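PDB 5I2A: diol-dehydratase from Roseburia inulinivorans, which probably dehydrates 1,2-propanediol by the B12-independent radical chemistry of the glycyl radical enzymes. Local coordinates for residues Y566-L571 with A708-R713; P654-D659 with A742-A747; Y502-M507 with T675-T680. All coordinates share one frame; numbering follows the deposited sequence.

Contact 1 (Y566-L571 with A708-R713); sequences YTIKKL and ATPDGR
Thr567, on helix 558-574, and Ile568 beside it meet Pro710 of the loop 708-713. One polar bond spans the gap: Thr567 OG1 donates to Pro710 O over 2.7 Å, coming down on the carbonyl from above its plane, 38° out. Thr567 places its hydroxyl anti to the carbonyl carbon (chi1 -73°), which swings CG2 over to lie 4.0 Å from Pro710 CB. The apolar part is small: that methyl touches the proline ring at CB alone, and Ile568 CD1 reaches Pro710 CG at 4.1 Å.

The carbonyl is presented by a tightly bonded loop. A type I beta turn runs from Thr709 to Gly712, closed by Gly712 N to Thr709 O at 3.0 Å. Asp711 OD1 accepts from Arg713 N, the bond of an Asx turn; Arg713 NH1 reaches Thr709 OG1 with that oxygen lying in the guanidinium plane. Asp711 OD2 bonds to Asn560 of the same helix 558-574. The whole is a buried loop-on-helix contact, in which a type I turn nested with an Asx turn offers a backbone carbonyl to a helix threonine.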
ATOM      1  N   TYR A 566      37.460 -14.786  26.196  1.00 18.92           N
ATOM      2  CA  TYR A 566      38.387 -14.956  27.305  1.00 22.26           C
ATOM      3  C   TYR A 566      39.530 -15.924  26.938  1.00 21.81           C
ATOM      4  O   TYR A 566      40.687 -15.638  27.189  1.00 20.59           O
ATOM      5  CB  TYR A 566      37.654 -15.444  28.555  1.00 20.60           C
ATOM      6  CG  TYR A 566      38.549 -15.496  29.770  1.00 22.19           C
ATOM      7  CD1 TYR A 566      38.879 -14.336  30.464  1.00 20.74           C
ATOM      8  CD2 TYR A 566      39.083 -16.698  30.210  1.00 21.68           C
ATOM      9  CE1 TYR A 566      39.707 -14.375  31.573  1.00 23.67           C
ATOM     10  CE2 TYR A 566      39.912 -16.747  31.318  1.00 25.44           C
ATOM     11  CZ  TYR A 566      40.218 -15.583  31.993  1.00 26.37           C
ATOM     12  OH  TYR A 566      41.042 -15.627  33.082  1.00 34.28           O
ATOM     13  N   THR A 567      39.192 -17.067  26.354  1.00 18.19           N
ATOM     14  CA  THR A 567      40.196 -17.988  25.829  1.00 19.45           C
ATOM     15  C   THR A 567      41.226 -17.276  24.941  1.00 23.65           C
ATOM     16  O   THR A 567      42.441 -17.420  25.117  1.00 22.15           O
ATOM     17  CB  THR A 567      39.548 -19.098  25.018  1.00 19.11           C
ATOM     18  OG1 THR A 567      38.896 -20.012  25.901  1.00 18.88           O
ATOM     19  CG2 THR A 567      40.591 -19.843  24.167  1.00 18.00           C
ATOM     20  N   ILE A 568      40.721 -16.488  24.001  1.00 18.81           N
ATOM     21  CA  ILE A 568      41.564 -15.805  23.031  1.00 20.48           C
ATOM     22  C   ILE A 568      42.453 -14.779  23.708  1.00 25.33           C
ATOM     23  O   ILE A 568      43.653 -14.722  23.449  1.00 22.06           O
ATOM     24  CB  ILE A 568      40.718 -15.130  21.948  1.00 17.84           C
ATOM     25  CG1 ILE A 568      39.997 -16.204  21.126  1.00 18.49           C
ATOM     26  CG2 ILE A 568      41.582 -14.246  21.046  1.00 19.51           C
ATOM     27  CD1 ILE A 568      38.787 -15.696  20.394  1.00 19.89           C
ATOM     28  N   LYS A 569      41.859 -13.992  24.599  1.00 24.13           N
ATOM     29  CA  LYS A 569      42.591 -12.970  25.327  1.00 24.74           C
ATOM     30  C   LYS A 569      43.703 -13.576  26.188  1.00 27.23           C
ATOM     31  O   LYS A 569      44.837 -13.108  26.140  1.00 27.60           O
ATOM     32  CB  LYS A 569      41.644 -12.147  26.192  1.00 23.00           C
ATOM     33  CG  LYS A 569      42.290 -10.953  26.853  1.00 22.82           C
ATOM     34  CD  LYS A 569      41.392 -10.383  27.940  1.00 26.99           C
ATOM     35  CE  LYS A 569      41.809  -8.967  28.323  1.00 27.80           C
ATOM     36  NZ  LYS A 569      41.289  -8.580  29.656  1.00 37.63           N
ATOM     37  N   LYS A 570      43.383 -14.624  26.944  1.00 26.56           N
ATOM     38  CA  LYS A 570      44.338 -15.250  27.867  1.00 26.16           C
ATOM     39  C   LYS A 570      45.374 -16.152  27.212  1.00 26.14           C
ATOM     40  O   LYS A 570      46.568 -15.928  27.362  1.00 29.41           O
ATOM     41  CB  LYS A 570      43.607 -16.073  28.916  1.00 24.70           C
ATOM     42  CG  LYS A 570      42.971 -15.257  29.997  1.00 33.36           C
ATOM     43  CD  LYS A 570      43.979 -14.388  30.698  1.00 37.98           C
ATOM     44  CE  LYS A 570      43.292 -13.535  31.736  1.00 42.15           C
ATOM     45  NZ  LYS A 570      44.200 -12.508  32.311  1.00 46.37           N
ATOM     46  N   LEU A 571      44.926 -17.162  26.480  1.00 27.35           N
ATOM     47  CA  LEU A 571      45.835 -18.179  25.965  1.00 24.64           C
ATOM     48  C   LEU A 571      46.571 -17.779  24.689  1.00 28.52           C
ATOM     49  O   LEU A 571      47.660 -18.273  24.439  1.00 26.93           O
ATOM     50  CB  LEU A 571      45.083 -19.486  25.725  1.00 24.39           C
ATOM     51  CG  LEU A 571      44.374 -20.048  26.949  1.00 26.92           C
ATOM     52  CD1 LEU A 571      43.831 -21.429  26.653  1.00 25.70           C
ATOM     53  CD2 LEU A 571      45.335 -20.077  28.126  1.00 32.23           C
ATOM     54  N   ALA A 708      32.900 -25.530  16.040  1.00 19.04           N
ATOM     55  CA  ALA A 708      33.501 -25.503  17.371  1.00 17.38           C
ATOM     56  C   ALA A 708      33.920 -24.085  17.753  1.00 16.74           C
ATOM     57  O   ALA A 708      34.350 -23.311  16.900  1.00 18.02           O
ATOM     58  CB  ALA A 708      34.692 -26.433  17.428  1.00 16.00           C
ATOM     59  N   THR A 709      33.816 -23.750  19.033  1.00 16.26           N
ATOM     60  CA  THR A 709      34.174 -22.405  19.479  1.00 18.43           C
ATOM     61  C   THR A 709      35.262 -22.439  20.560  1.00 16.06           C
ATOM     62  O   THR A 709      35.445 -23.457  21.219  1.00 19.35           O
ATOM     63  CB  THR A 709      32.922 -21.649  19.980  1.00 17.49           C
ATOM     64  OG1 THR A 709      32.139 -22.511  20.810  1.00 15.23           O
ATOM     65  CG2 THR A 709      32.078 -21.223  18.782  1.00 13.28           C
ATOM     66  N   PRO A 710      36.008 -21.331  20.718  1.00 15.05           N
ATOM     67  CA  PRO A 710      37.156 -21.271  21.628  1.00 18.28           C
ATOM     68  C   PRO A 710      36.811 -21.421  23.108  1.00 20.92           C
ATOM     69  O   PRO A 710      37.738 -21.505  23.912  1.00 21.61           O
ATOM     70  CB  PRO A 710      37.735 -19.871  21.378  1.00 17.90           C
ATOM     71  CG  PRO A 710      37.255 -19.469  20.063  1.00 16.70           C
ATOM     72  CD  PRO A 710      35.921 -20.120  19.881  1.00 17.45           C
ATOM     73  N   ASP A 711      35.525 -21.433  23.458  1.00 21.12           N
ATOM     74  CA  ASP A 711      35.111 -21.701  24.834  1.00 15.72           C
ATOM     75  C   ASP A 711      35.285 -23.183  25.152  1.00 18.91           C
ATOM     76  O   ASP A 711      35.226 -23.581  26.313  1.00 20.14           O
ATOM     77  CB  ASP A 711      33.654 -21.253  25.080  1.00 17.05           C
ATOM     78  CG  ASP A 711      32.645 -21.957  24.169  1.00 18.12           C
ATOM     79  OD1 ASP A 711      33.042 -22.456  23.097  1.00 19.56           O
ATOM     80  OD2 ASP A 711      31.449 -21.995  24.524  1.00 18.73           O
ATOM     81  N   GLY A 712      35.508 -23.996  24.120  1.00 18.22           N
ATOM     82  CA  GLY A 712      35.697 -25.435  24.303  1.00 16.15           C
ATOM     83  C   GLY A 712      34.512 -26.270  23.844  1.00 19.27           C
ATOM     84  O   GLY A 712      34.531 -27.509  23.867  1.00 21.16           O
ATOM     85  N   ARG A 713      33.467 -25.573  23.425  1.00 18.89           N
ATOM     86  CA  ARG A 713      32.274 -26.202  22.906  1.00 19.79           C
ATOM     87  C   ARG A 713      32.599 -26.928  21.593  1.00 18.04           C
ATOM     88  O   ARG A 713      33.260 -26.372  20.731  1.00 19.60           O
ATOM     89  CB  ARG A 713      31.195 -25.134  22.704  1.00 21.84           C
ATOM     90  CG  ARG A 713      29.895 -25.624  22.143  1.00 19.99           C
ATOM     91  CD  ARG A 713      28.918 -24.479  21.785  1.00 17.66           C
ATOM     92  NE  ARG A 713      28.245 -24.896  20.568  1.00 17.00           N
ATOM     93  CZ  ARG A 713      28.770 -24.742  19.360  1.00 15.55           C
ATOM     94  NH1 ARG A 713      29.934 -24.116  19.210  1.00 14.77           N
ATOM     95  NH2 ARG A 713      28.136 -25.214  18.305  1.00 15.92           N
TER

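Contact 2 (P654-D659 with A742-A747); sequences PKYGND and AKLDHA
Lys743 of the loop 742-747 crosses to Asp659 of the loop 654-659. From CB, which starts off toward the other loop, CG lies anti to the carbonyl carbon (chi1 -65°), and the chain beyond it is fully extended, so CG and CD serve to span backbones whose CA atoms, Lys743 and Asp659, are 9.0 Å apart. CE is the first atom to arrive, 3.4 Å from Asp659 OD1. NZ completes a salt bridge to that same OD1 at 2.8 Å, on the anti lone pair, away from the other carboxylate oxygen; the two side chains cross at about a right angle. The ammonium group is shared further, with Asp661 and Asp664 at the start of helix 661-678, so one lysine pairs with three carboxylates. An alanine in place of Asp659 would probably leave Lys743 to these two acids and take away the tie between the loops at this point.

Deeper in, Tyr656 extends its ring (chi1 173°) until OH lies 3.5 Å from Leu744 CD1 and 3.7 Å from Leu744 CG, the phenol crossing the leucine at about a right angle. That hydroxyl has its polar partner in Val723 O, so its approach to Leu744 is plain packing. Ala667 of helix 661-678 touches both side chains. The arrangement is a loop-to-loop junction, an ion pair at the partly exposed margin over a buried tyrosine-leucine contact, joining the pyruvate formate lyase-like and glycine radical family regions.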
ATOM      1  N   PRO A 654      39.001 -20.270  33.933  1.00 23.58           N
ATOM      2  CA  PRO A 654      37.792 -19.776  34.601  1.00 24.33           C
ATOM      3  C   PRO A 654      36.711 -19.433  33.567  1.00 20.58           C
ATOM      4  O   PRO A 654      37.048 -18.980  32.486  1.00 19.02           O
ATOM      5  CB  PRO A 654      38.277 -18.526  35.352  1.00 19.04           C
ATOM      6  CG  PRO A 654      39.615 -18.204  34.776  1.00 26.65           C
ATOM      7  CD  PRO A 654      40.193 -19.480  34.273  1.00 19.59           C
ATOM      8  N   LYS A 655      35.444 -19.660  33.898  1.00 19.68           N
ATOM      9  CA  LYS A 655      34.358 -19.467  32.952  1.00 16.57           C
ATOM     10  C   LYS A 655      33.305 -18.476  33.462  1.00 19.13           C
ATOM     11  O   LYS A 655      33.167 -18.256  34.664  1.00 18.18           O
ATOM     12  CB  LYS A 655      33.679 -20.802  32.640  1.00 17.91           C
ATOM     13  CG  LYS A 655      34.594 -21.895  32.126  1.00 19.11           C
ATOM     14  CD  LYS A 655      35.074 -21.614  30.714  1.00 16.48           C
ATOM     15  CE  LYS A 655      35.871 -22.798  30.167  1.00 19.27           C
ATOM     16  NZ  LYS A 655      36.400 -22.550  28.784  1.00 20.21           N
ATOM     17  N   TYR A 656      32.569 -17.890  32.525  1.00 16.91           N
ATOM     18  CA  TYR A 656      31.402 -17.067  32.830  1.00 16.57           C
ATOM     19  C   TYR A 656      30.457 -17.872  33.704  1.00 16.06           C
ATOM     20  O   TYR A 656      30.225 -19.038  33.439  1.00 18.68           O
ATOM     21  CB  TYR A 656      30.726 -16.619  31.526  1.00 17.17           C
ATOM     22  CG  TYR A 656      29.393 -15.898  31.649  1.00 15.81           C
ATOM     23  CD1 TYR A 656      29.308 -14.634  32.220  1.00 14.06           C
ATOM     24  CD2 TYR A 656      28.233 -16.452  31.112  1.00 15.86           C
ATOM     25  CE1 TYR A 656      28.098 -13.956  32.290  1.00 15.44           C
ATOM     26  CE2 TYR A 656      27.016 -15.778  31.165  1.00 13.77           C
ATOM     27  CZ  TYR A 656      26.956 -14.537  31.762  1.00 14.74           C
ATOM     28  OH  TYR A 656      25.759 -13.875  31.841  1.00 14.69           O
ATOM     29  N   GLY A 657      29.941 -17.258  34.766  1.00 15.80           N
ATOM     30  CA  GLY A 657      29.004 -17.941  35.642  1.00 13.93           C
ATOM     31  C   GLY A 657      29.599 -18.374  36.971  1.00 18.68           C
ATOM     32  O   GLY A 657      28.992 -19.147  37.721  1.00 17.80           O
ATOM     33  N   ASN A 658      30.794 -17.877  37.258  1.00 19.50           N
ATOM     34  CA  ASN A 658      31.467 -18.198  38.506  1.00 20.00           C
ATOM     35  C   ASN A 658      31.907 -16.939  39.251  1.00 20.72           C
ATOM     36  O   ASN A 658      32.799 -16.995  40.094  1.00 20.30           O
ATOM     37  CB  ASN A 658      32.676 -19.097  38.244  1.00 17.66           C
ATOM     38  CG  ASN A 658      32.288 -20.422  37.636  1.00 20.75           C
ATOM     39  OD1 ASN A 658      31.923 -21.351  38.344  1.00 20.50           O
ATOM     40  ND2 ASN A 658      32.344 -20.509  36.315  1.00 18.10           N
ATOM     41  N   ASP A 659      31.297 -15.809  38.904  1.00 19.68           N
ATOM     42  CA  ASP A 659      31.546 -14.535  39.581  1.00 18.15           C
ATOM     43  C   ASP A 659      33.019 -14.122  39.445  1.00 18.72           C
ATOM     44  O   ASP A 659      33.597 -13.539  40.345  1.00 18.46           O
ATOM     45  CB  ASP A 659      31.126 -14.632  41.055  1.00 16.76           C
ATOM     46  CG  ASP A 659      30.883 -13.272  41.697  1.00 22.76           C
ATOM     47  OD1 ASP A 659      30.904 -12.245  40.990  1.00 21.96           O
ATOM     48  OD2 ASP A 659      30.632 -13.237  42.915  1.00 26.09           O
ATOM     49  N   ALA A 742      24.112 -11.112  36.438  1.00 16.23           N
ATOM     50  CA  ALA A 742      23.688  -9.742  36.737  1.00 15.63           C
ATOM     51  C   ALA A 742      24.700  -8.681  36.305  1.00 15.98           C
ATOM     52  O   ALA A 742      24.388  -7.509  36.361  1.00 17.93           O
ATOM     53  CB  ALA A 742      23.395  -9.580  38.205  1.00 15.97           C
ATOM     54  N   LYS A 743      25.894  -9.075  35.871  1.00 16.53           N
ATOM     55  CA  LYS A 743      26.859  -8.087  35.366  1.00 17.50           C
ATOM     56  C   LYS A 743      26.543  -7.625  33.935  1.00 17.14           C
ATOM     57  O   LYS A 743      27.081  -6.625  33.463  1.00 21.22           O
ATOM     58  CB  LYS A 743      28.284  -8.639  35.441  1.00 18.05           C
ATOM     59  CG  LYS A 743      28.746  -8.883  36.892  1.00 22.33           C
ATOM     60  CD  LYS A 743      30.036  -9.686  36.968  1.00 20.71           C
ATOM     61  CE  LYS A 743      30.372 -10.047  38.413  1.00 20.42           C
ATOM     62  NZ  LYS A 743      31.513 -11.006  38.505  1.00 17.64           N
ATOM     63  N   LEU A 744      25.670  -8.352  33.250  1.00 15.57           N
ATOM     64  CA  LEU A 744      25.189  -7.906  31.951  1.00 14.78           C
ATOM     65  C   LEU A 744      24.298  -6.679  32.127  1.00 17.71           C
ATOM     66  O   LEU A 744      23.690  -6.498  33.189  1.00 15.42           O
ATOM     67  CB  LEU A 744      24.394  -9.004  31.253  1.00 13.91           C
ATOM     68  CG  LEU A 744      25.044 -10.359  31.004  1.00 13.46           C
ATOM     69  CD1 LEU A 744      24.062 -11.232  30.272  1.00 12.76           C
ATOM     70  CD2 LEU A 744      26.318 -10.179  30.193  1.00 17.16           C
ATOM     71  N   ASP A 745      24.189  -5.861  31.089  1.00 14.12           N
ATOM     72  CA  ASP A 745      23.166  -4.813  31.088  1.00 16.49           C
ATOM     73  C   ASP A 745      21.849  -5.402  30.581  1.00 14.89           C
ATOM     74  O   ASP A 745      21.663  -5.552  29.380  1.00 15.72           O
ATOM     75  CB  ASP A 745      23.587  -3.627  30.220  1.00 15.67           C
ATOM     76  CG  ASP A 745      22.629  -2.445  30.325  1.00 16.79           C
ATOM     77  OD1 ASP A 745      21.451  -2.630  30.686  1.00 16.03           O
ATOM     78  OD2 ASP A 745      23.063  -1.320  30.028  1.00 15.32           O
ATOM     79  N   HIS A 746      20.933  -5.711  31.492  1.00 16.21           N
ATOM     80  CA  HIS A 746      19.668  -6.320  31.096  1.00 16.73           C
ATOM     81  C   HIS A 746      18.659  -5.314  30.586  1.00 16.45           C
ATOM     82  O   HIS A 746      17.877  -5.625  29.683  1.00 14.79           O
ATOM     83  CB  HIS A 746      19.053  -7.086  32.265  1.00 14.86           C
ATOM     84  CG  HIS A 746      19.844  -8.285  32.677  1.00 16.35           C
ATOM     85  ND1 HIS A 746      19.442  -9.571  32.395  1.00 13.88           N
ATOM     86  CD2 HIS A 746      21.021  -8.391  33.341  1.00 16.55           C
ATOM     87  CE1 HIS A 746      20.337 -10.420  32.867  1.00 14.11           C
ATOM     88  NE2 HIS A 746      21.304  -9.730  33.444  1.00 16.38           N
ATOM     89  N   ALA A 747      18.666  -4.123  31.182  1.00 11.85           N
ATOM     90  CA  ALA A 747      17.663  -3.104  30.894  1.00 15.52           C
ATOM     91  C   ALA A 747      17.728  -2.620  29.446  1.00 13.33           C
ATOM     92  O   ALA A 747      16.703  -2.340  28.851  1.00 15.60           O
ATOM     93  CB  ALA A 747      17.814  -1.920  31.848  1.00 17.09           C
TER

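Contact 3 (Y502-M507 with T675-T680); sequences YNIELM and TRPLET
Ile504 of helix 489-521 lies against Leu678 and Pro677 near the end of helix 661-678, and Met507, one turn further on, adds a second touch on the leucine. Ile504 has its CG1 branch anti to the carbonyl carbon (chi1 -74°), which leaves the CG2 methyl anti to the backbone N. The two branches divide the work: CG2 packs on Leu678, 3.9 Å from CD2 and equally near CG, while CG1 carries CD1 on to Pro677 CB at 4.4 Å.

Met507 is drawn out straight through CB, CG and SD, and only the last torsion bends (chi3 59°), turning the CE methyl to within 4.3 Å of Leu678 CD2. One leucine methyl is thus touched by both residues of the first helix. Leu678 itself sits well off a staggered first torsion (chi1 -92°); at this torsion CD2 meets both Ile504 CG2 and Met507 CE. No hydrogen bond crosses the contact; it rests on apolar side chains alone.

On the side of 675-680 the helix is kinked where Pro677 has no N-H to give. Its carbonyl is well used: Pro677 O accepts from Thr680 N at 3.0 Å and from Thr680 OG1 at 2.7 Å, the hydroxyl lying in the carbonyl plane. Phe456 touches Ile504 and Met507, and Pro553 touches Met507 and Leu678, so strands 454-457 and 548-556 border the apolar cluster. On another flank of the helix, Glu505 bonds to Gly196 N of the second subunit. This is helix-to-helix packing over a sheet, consistent with the helical layer around the beta/alpha barrel of glycyl radical enzymes.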
ATOM      1  N   TYR A 502      27.651  -5.539  11.000  1.00 16.21           N
ATOM      2  CA  TYR A 502      27.260  -5.825   9.622  1.00 17.29           C
ATOM      3  C   TYR A 502      26.055  -6.762   9.549  1.00 19.00           C
ATOM      4  O   TYR A 502      25.080  -6.490   8.843  1.00 13.62           O
ATOM      5  CB  TYR A 502      28.426  -6.436   8.851  1.00 16.10           C
ATOM      6  CG  TYR A 502      28.105  -6.742   7.400  1.00 15.74           C
ATOM      7  CD1 TYR A 502      28.018  -5.723   6.463  1.00 13.69           C
ATOM      8  CD2 TYR A 502      27.886  -8.045   6.975  1.00 14.98           C
ATOM      9  CE1 TYR A 502      27.734  -5.997   5.141  1.00 18.53           C
ATOM     10  CE2 TYR A 502      27.599  -8.330   5.650  1.00 15.82           C
ATOM     11  CZ  TYR A 502      27.523  -7.302   4.741  1.00 17.75           C
ATOM     12  OH  TYR A 502      27.246  -7.573   3.421  1.00 22.72           O
ATOM     13  N   ASN A 503      26.122  -7.861  10.292  1.00 12.94           N
ATOM     14  CA  ASN A 503      25.071  -8.860  10.221  1.00 16.28           C
ATOM     15  C   ASN A 503      23.807  -8.473  10.985  1.00 16.05           C
ATOM     16  O   ASN A 503      22.713  -8.870  10.610  1.00 13.48           O
ATOM     17  CB  ASN A 503      25.618 -10.199  10.691  1.00 12.68           C
ATOM     18  CG  ASN A 503      26.441 -10.855   9.615  1.00 14.17           C
ATOM     19  OD1 ASN A 503      25.894 -11.347   8.630  1.00 15.21           O
ATOM     20  ND2 ASN A 503      27.764 -10.812   9.760  1.00 15.44           N
ATOM     21  N   ILE A 504      23.955  -7.670  12.027  1.00 13.32           N
ATOM     22  CA  ILE A 504      22.784  -7.129  12.706  1.00 13.57           C
ATOM     23  C   ILE A 504      21.962  -6.262  11.756  1.00 13.78           C
ATOM     24  O   ILE A 504      20.738  -6.347  11.719  1.00 13.85           O
ATOM     25  CB  ILE A 504      23.183  -6.305  13.942  1.00 14.71           C
ATOM     26  CG1 ILE A 504      23.627  -7.239  15.064  1.00 15.54           C
ATOM     27  CG2 ILE A 504      22.017  -5.436  14.419  1.00 11.80           C
ATOM     28  CD1 ILE A 504      24.366  -6.508  16.183  1.00 14.24           C
ATOM     29  N   GLU A 505      22.638  -5.435  10.967  1.00 13.83           N
ATOM     30  CA  GLU A 505      21.923  -4.539  10.069  1.00 14.58           C
ATOM     31  C   GLU A 505      21.178  -5.317   8.971  1.00 16.44           C
ATOM     32  O   GLU A 505      20.083  -4.926   8.549  1.00 13.48           O
ATOM     33  CB  GLU A 505      22.878  -3.515   9.444  1.00 15.35           C
ATOM     34  CG  GLU A 505      22.145  -2.532   8.534  1.00 19.88           C
ATOM     35  CD  GLU A 505      22.953  -1.274   8.205  1.00 25.31           C
ATOM     36  OE1 GLU A 505      24.167  -1.243   8.496  1.00 31.26           O
ATOM     37  OE2 GLU A 505      22.355  -0.317   7.668  1.00 21.69           O
ATOM     38  N   LEU A 506      21.767  -6.417   8.515  1.00 13.18           N
ATOM     39  CA  LEU A 506      21.079  -7.301   7.578  1.00 13.36           C
ATOM     40  C   LEU A 506      19.827  -7.943   8.196  1.00 14.17           C
ATOM     41  O   LEU A 506      18.827  -8.155   7.509  1.00 14.36           O
ATOM     42  CB  LEU A 506      22.038  -8.386   7.080  1.00 13.94           C
ATOM     43  CG  LEU A 506      23.216  -7.864   6.250  1.00 15.62           C
ATOM     44  CD1 LEU A 506      24.059  -9.008   5.712  1.00 15.01           C
ATOM     45  CD2 LEU A 506      22.699  -6.995   5.107  1.00 12.21           C
ATOM     46  N   MET A 507      19.896  -8.277   9.482  1.00 11.52           N
ATOM     47  CA  MET A 507      18.744  -8.815  10.185  1.00 11.57           C
ATOM     48  C   MET A 507      17.632  -7.758  10.229  1.00 10.41           C
ATOM     49  O   MET A 507      16.468  -8.080  10.050  1.00 12.89           O
ATOM     50  CB  MET A 507      19.111  -9.258  11.606  1.00 11.67           C
ATOM     51  CG  MET A 507      17.925  -9.810  12.395  1.00 10.42           C
ATOM     52  SD  MET A 507      18.357 -10.442  14.016  1.00 13.66           S
ATOM     53  CE  MET A 507      19.095  -9.039  14.842  1.00  8.22           C
ATOM     54  N   THR A 675      23.308  -5.485  21.786  1.00 15.88           N
ATOM     55  CA  THR A 675      22.194  -4.691  22.304  1.00 15.00           C
ATOM     56  C   THR A 675      22.289  -3.194  21.997  1.00 16.65           C
ATOM     57  O   THR A 675      21.275  -2.543  21.845  1.00 14.07           O
ATOM     58  CB  THR A 675      22.042  -4.864  23.829  1.00 14.79           C
ATOM     59  OG1 THR A 675      23.251  -4.466  24.484  1.00 15.09           O
ATOM     60  CG2 THR A 675      21.728  -6.333  24.175  1.00 13.07           C
ATOM     61  N   ARG A 676      23.492  -2.641  21.915  1.00 15.24           N
ATOM     62  CA  ARG A 676      23.612  -1.214  21.670  1.00 14.67           C
ATOM     63  C   ARG A 676      23.322  -0.832  20.220  1.00 17.49           C
ATOM     64  O   ARG A 676      22.584   0.119  19.990  1.00 16.88           O
ATOM     65  CB  ARG A 676      24.983  -0.698  22.085  1.00 17.03           C
ATOM     66  CG  ARG A 676      24.874   0.329  23.180  1.00 28.89           C
ATOM     67  CD  ARG A 676      26.214   0.769  23.688  1.00 31.44           C
ATOM     68  NE  ARG A 676      26.148   1.006  25.122  1.00 34.28           N
ATOM     69  CZ  ARG A 676      27.149   0.761  25.954  1.00 30.57           C
ATOM     70  NH1 ARG A 676      28.294   0.279  25.487  1.00 34.63           N
ATOM     71  NH2 ARG A 676      27.008   1.012  27.247  1.00 44.28           N
ATOM     72  N   PRO A 677      23.890  -1.558  19.246  1.00 15.80           N
ATOM     73  CA  PRO A 677      23.516  -1.192  17.878  1.00 17.22           C
ATOM     74  C   PRO A 677      22.013  -1.329  17.625  1.00 15.08           C
ATOM     75  O   PRO A 677      21.418  -0.471  16.966  1.00 14.55           O
ATOM     76  CB  PRO A 677      24.307  -2.185  17.019  1.00 18.57           C
ATOM     77  CG  PRO A 677      25.493  -2.527  17.850  1.00 20.43           C
ATOM     78  CD  PRO A 677      24.955  -2.581  19.264  1.00 16.82           C
ATOM     79  N   LEU A 678      21.401  -2.375  18.166  1.00 13.74           N
ATOM     80  CA  LEU A 678      20.000  -2.630  17.856  1.00 15.00           C
ATOM     81  C   LEU A 678      19.080  -1.471  18.246  1.00 15.28           C
ATOM     82  O   LEU A 678      18.161  -1.158  17.495  1.00 13.67           O
ATOM     83  CB  LEU A 678      19.524  -3.918  18.520  1.00 10.53           C
ATOM     84  CG  LEU A 678      19.688  -5.122  17.591  1.00 15.31           C
ATOM     85  CD1 LEU A 678      19.489  -6.386  18.394  1.00 12.23           C
ATOM     86  CD2 LEU A 678      18.711  -5.062  16.395  1.00  9.29           C
ATOM     87  N   GLU A 679      19.332  -0.824  19.389  1.00 13.33           N
ATOM     88  CA  GLU A 679      18.422   0.234  19.856  1.00 15.16           C
ATOM     89  C   GLU A 679      18.448   1.480  18.960  1.00 16.83           C
ATOM     90  O   GLU A 679      17.653   2.381  19.157  1.00 17.52           O
ATOM     91  CB  GLU A 679      18.729   0.641  21.301  1.00 15.15           C
ATOM     92  CG  GLU A 679      20.066   1.375  21.476  1.00 16.29           C
ATOM     93  CD  GLU A 679      20.328   1.846  22.916  1.00 17.82           C
ATOM     94  OE1 GLU A 679      21.402   2.429  23.150  1.00 19.15           O
ATOM     95  OE2 GLU A 679      19.475   1.642  23.805  1.00 15.68           O
ATOM     96  N   THR A 680      19.337   1.515  17.968  1.00 14.75           N
ATOM     97  CA  THR A 680      19.409   2.655  17.057  1.00 14.24           C
ATOM     98  C   THR A 680      18.592   2.453  15.774  1.00 17.66           C
ATOM     99  O   THR A 680      18.397   3.395  15.034  1.00 16.16           O
ATOM    100  CB  THR A 680      20.876   2.975  16.636  1.00 16.01           C
ATOM    101  OG1 THR A 680      21.346   1.975  15.728  1.00 21.83           O
ATOM    102  CG2 THR A 680      21.819   3.030  17.858  1.00 20.63           C
TER

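Overall arrangement
Burial does not settle the chemistry: contacts 1 and 3 are both buried and contact 2 is partly exposed, yet contact 1 has a single hydroxyl-to-carbonyl bond with a little packing, contact 2 a salt bridge beside buried tyrosine-leucine packing, and contact 3 apolar packing alone. The centre of contact 3, which joins two helices, lies about 21 Å from the centre of the chain, that of contact 1 about 30 Å. Contacts 1 and 2 adjoin: Lys655 NZ probably bonds to Asp711 O at 2.9 Å, and Tyr566 packs on Pro654. Helix 661-678 links contacts 2 and 3, giving Asp661 and Asp664 to the first and Pro677 and Leu678 to the second.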